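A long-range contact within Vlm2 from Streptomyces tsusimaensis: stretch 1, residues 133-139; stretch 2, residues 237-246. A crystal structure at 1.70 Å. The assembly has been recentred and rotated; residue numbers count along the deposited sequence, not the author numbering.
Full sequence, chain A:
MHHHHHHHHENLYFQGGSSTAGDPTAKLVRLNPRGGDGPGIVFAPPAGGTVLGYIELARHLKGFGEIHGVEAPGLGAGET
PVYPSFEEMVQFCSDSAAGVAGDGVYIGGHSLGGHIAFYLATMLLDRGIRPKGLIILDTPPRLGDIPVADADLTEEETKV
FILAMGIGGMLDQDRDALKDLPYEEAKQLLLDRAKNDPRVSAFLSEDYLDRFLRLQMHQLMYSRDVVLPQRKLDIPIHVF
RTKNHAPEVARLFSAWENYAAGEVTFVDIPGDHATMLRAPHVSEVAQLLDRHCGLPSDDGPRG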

# COMPACT_ATOMS: atom_id res chain seq x y z
N GLY A 133 -13.38 -7.04 5.97
CA GLY A 133 -12.45 -6.68 7.02
C GLY A 133 -11.43 -5.71 6.48
O GLY A 133 -11.39 -5.42 5.28
N LEU A 134 -10.62 -5.21 7.39
CA LEU A 134 -9.51 -4.32 7.07
C LEU A 134 -8.20 -5.03 7.40
O LEU A 134 -8.03 -5.52 8.52
CB LEU A 134 -9.60 -3.02 7.85
CG LEU A 134 -8.42 -2.06 7.77
CD1 LEU A 134 -8.34 -1.45 6.38
CD2 LEU A 134 -8.59 -0.96 8.80
N ILE A 135 -7.30 -5.09 6.42
CA ILE A 135 -5.98 -5.69 6.58
C ILE A 135 -4.96 -4.55 6.62
O ILE A 135 -4.75 -3.86 5.62
CB ILE A 135 -5.68 -6.67 5.45
CG1 ILE A 135 -6.66 -7.84 5.52
CG2 ILE A 135 -4.19 -7.11 5.45
CD1 ILE A 135 -6.58 -8.80 4.34
N ILE A 136 -4.31 -4.39 7.77
CA ILE A 136 -3.25 -3.39 7.95
C ILE A 136 -1.91 -4.11 7.88
O ILE A 136 -1.63 -5.04 8.65
CB ILE A 136 -3.40 -2.63 9.28
CG1 ILE A 136 -4.68 -1.79 9.29
CG2 ILE A 136 -2.13 -1.79 9.54
CD1 ILE A 136 -4.74 -0.70 8.24
N LEU A 137 -1.04 -3.64 6.98
CA LEU A 137 0.29 -4.21 6.82
C LEU A 137 1.31 -3.27 7.47
O LEU A 137 1.73 -2.27 6.88
CB LEU A 137 0.60 -4.45 5.35
CG LEU A 137 -0.33 -5.44 4.65
CD1 LEU A 137 0.07 -5.53 3.18
CD2 LEU A 137 -0.31 -6.82 5.30
N ASP A 138 1.63 -3.58 8.72
CA ASP A 138 2.80 -3.08 9.43
C ASP A 138 2.88 -1.56 9.55
O ASP A 138 3.97 -0.98 9.45
CB ASP A 138 4.08 -3.62 8.76
CG ASP A 138 5.27 -3.54 9.67
OD1 ASP A 138 5.10 -3.84 10.88
OD2 ASP A 138 6.37 -3.22 9.19
N THR A 139 1.75 -0.89 9.84
CA THR A 139 1.81 0.50 10.25
C THR A 139 0.90 0.67 11.46
O THR A 139 -0.22 0.14 11.45
CB THR A 139 1.38 1.52 9.16
OG1 THR A 139 1.55 2.85 9.67
CG2 THR A 139 -0.02 1.40 8.77
N ILE A 237 -10.59 -5.91 12.06
CA ILE A 237 -9.28 -5.44 11.63
C ILE A 237 -8.26 -6.53 11.92
O ILE A 237 -8.26 -7.12 13.01
CB ILE A 237 -8.90 -4.14 12.35
CG1 ILE A 237 -9.97 -3.09 12.12
CG2 ILE A 237 -7.55 -3.67 11.88
CD1 ILE A 237 -9.69 -1.81 12.84
N HIS A 238 -7.39 -6.81 10.93
CA HIS A 238 -6.25 -7.70 11.11
C HIS A 238 -5.00 -6.88 10.88
O HIS A 238 -4.85 -6.29 9.81
CB HIS A 238 -6.23 -8.85 10.11
CG HIS A 238 -7.04 -10.03 10.53
ND1 HIS A 238 -8.40 -10.06 10.38
CD2 HIS A 238 -6.69 -11.20 11.13
CE1 HIS A 238 -8.87 -11.20 10.84
NE2 HIS A 238 -7.85 -11.92 11.31
N VAL A 239 -4.12 -6.83 11.87
CA VAL A 239 -2.89 -6.05 11.82
C VAL A 239 -1.74 -7.05 11.73
O VAL A 239 -1.55 -7.87 12.64
CB VAL A 239 -2.74 -5.18 13.08
CG1 VAL A 239 -1.45 -4.35 13.04
CG2 VAL A 239 -3.96 -4.28 13.28
N PHE A 240 -0.96 -6.98 10.67
CA PHE A 240 0.20 -7.83 10.47
C PHE A 240 1.42 -6.94 10.70
O PHE A 240 1.62 -5.98 9.95
CB PHE A 240 0.21 -8.44 9.06
CG PHE A 240 -0.95 -9.37 8.82
CD1 PHE A 240 -2.19 -8.88 8.41
CD2 PHE A 240 -0.81 -10.73 9.04
CE1 PHE A 240 -3.26 -9.73 8.24
CE2 PHE A 240 -1.89 -11.59 8.87
CZ PHE A 240 -3.12 -11.08 8.46
N ARG A 241 2.21 -7.26 11.73
CA ARG A 241 3.28 -6.36 12.13
C ARG A 241 4.62 -7.08 12.18
O ARG A 241 4.72 -8.19 12.73
CB ARG A 241 3.00 -5.73 13.51
CG ARG A 241 2.69 -6.74 14.57
CD ARG A 241 2.75 -6.14 15.98
NE ARG A 241 2.17 -7.07 16.95
CZ ARG A 241 1.58 -6.72 18.08
NH1 ARG A 241 1.49 -5.43 18.44
NH2 ARG A 241 1.07 -7.64 18.86
N THR A 242 5.63 -6.41 11.66
CA THR A 242 7.00 -6.90 11.78
C THR A 242 7.50 -6.61 13.20
O THR A 242 6.89 -5.86 13.97
CB THR A 242 7.92 -6.27 10.73
OG1 THR A 242 7.95 -4.84 10.85
CG2 THR A 242 7.45 -6.64 9.32
N LYS A 243 8.62 -7.24 13.54
CA LYS A 243 9.10 -7.26 14.92
C LYS A 243 10.50 -6.67 15.07
O LYS A 243 11.18 -6.95 16.05
CB LYS A 243 9.06 -8.68 15.47
CG LYS A 243 7.66 -9.29 15.49
CD LYS A 243 6.58 -8.36 16.10
CE LYS A 243 6.89 -7.97 17.55
NZ LYS A 243 6.93 -9.15 18.46
N ASN A 244 10.90 -5.79 14.17
CA ASN A 244 12.20 -5.14 14.27
C ASN A 244 12.06 -3.63 14.34
O ASN A 244 12.97 -2.89 13.96
CB ASN A 244 13.08 -5.54 13.10
CG ASN A 244 13.35 -7.01 13.09
OD1 ASN A 244 13.88 -7.55 14.05
ND2 ASN A 244 12.94 -7.69 12.03
N HIS A 245 10.91 -3.14 14.81
CA HIS A 245 10.73 -1.71 14.97
C HIS A 245 11.44 -1.22 16.22
O HIS A 245 11.62 -1.96 17.19
CB HIS A 245 9.23 -1.36 15.09
CG HIS A 245 8.44 -1.66 13.87
ND1 HIS A 245 8.49 -0.88 12.74
CD2 HIS A 245 7.56 -2.66 13.61
CE1 HIS A 245 7.65 -1.37 11.84
NE2 HIS A 245 7.09 -2.45 12.34
N ALA A 246 11.81 0.06 16.21
CA ALA A 246 12.26 0.70 17.43
C ALA A 246 11.16 0.56 18.49
O ALA A 246 9.99 0.56 18.16
CB ALA A 246 12.57 2.17 17.19

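The two stretches meet as neighbouring parallel strands, 134-137 and 237-241, whose axes approach to 4.8 Å and whose N-to-C directions differ by 16°. L134 pairs with I237, I135 with H238, I136 with V239 and L137 with F240, and 519 Å² of surface is buried in all.

Backbone hydrogen bonds set this register. H238 N donates to L134 O (2.8 Å), I136 N to H238 O (2.8 Å) and F240 N to I136 O (2.9 Å), each nearly straight, with angles of 170° to 179° at the hydrogen. The bonds thus run to and fro between the strands, I136 and H238 each using both N and O, as parallel pairing requires. The last bond of the series is bent: D138 N reaches F240 O at 2.7 Å, but the angle of 123° makes it weak despite the short distance. Three of the acceptor carbonyls also receive CA-H...O contacts, from I237 CA to L134 O (3.4 Å), I135 CA to H238 O (3.5 Å) and V239 CA to I136 O (3.6 Å).

Apolar side chains pack across the strands on both faces of the sheet. On the face carrying L134, I136, I237 and V239, L134 CD2 lies 4.2 Å from I237 CG1, while I136 bridges two neighbours, its CG1 4.3 Å from I237 CG2 and its CB 4.4 Å from V239 CG2. On the other face, F240 is the common partner of I135 and L137: I135 CG2 approaches F240 CE1 at 3.9 Å, and L137 CD2 lies 4.1 Å from F240 CB. H238 shares this face, but the end of its side chain leads away from the opposing strand.

Beyond the paired strands, polar interactions converge on the carboxylate of D138, the residue with the most area covered by the other stretch. Its CA-to-CB bond points sideways, yet the end of the side chain comes nearer to stretch 2. D138 OD1 accepts two hydrogen bonds, from T242 N (2.7 Å, 160°) and from H245 NE2 (2.8 Å, 171°); it lies at the edge of the H245 ring, near its plane, as suits an in-plane N-H donor. D138 OD2 accepts a third from T242 OG1 at 2.8 Å and is also hydrogen-bonded elsewhere in the structure. T242 therefore engages both carboxylate oxygens, one through its backbone and the other through its hydroxyl. With H245 added, the carboxylate of stretch 1 holds T242 and H245 of stretch 2 at one point.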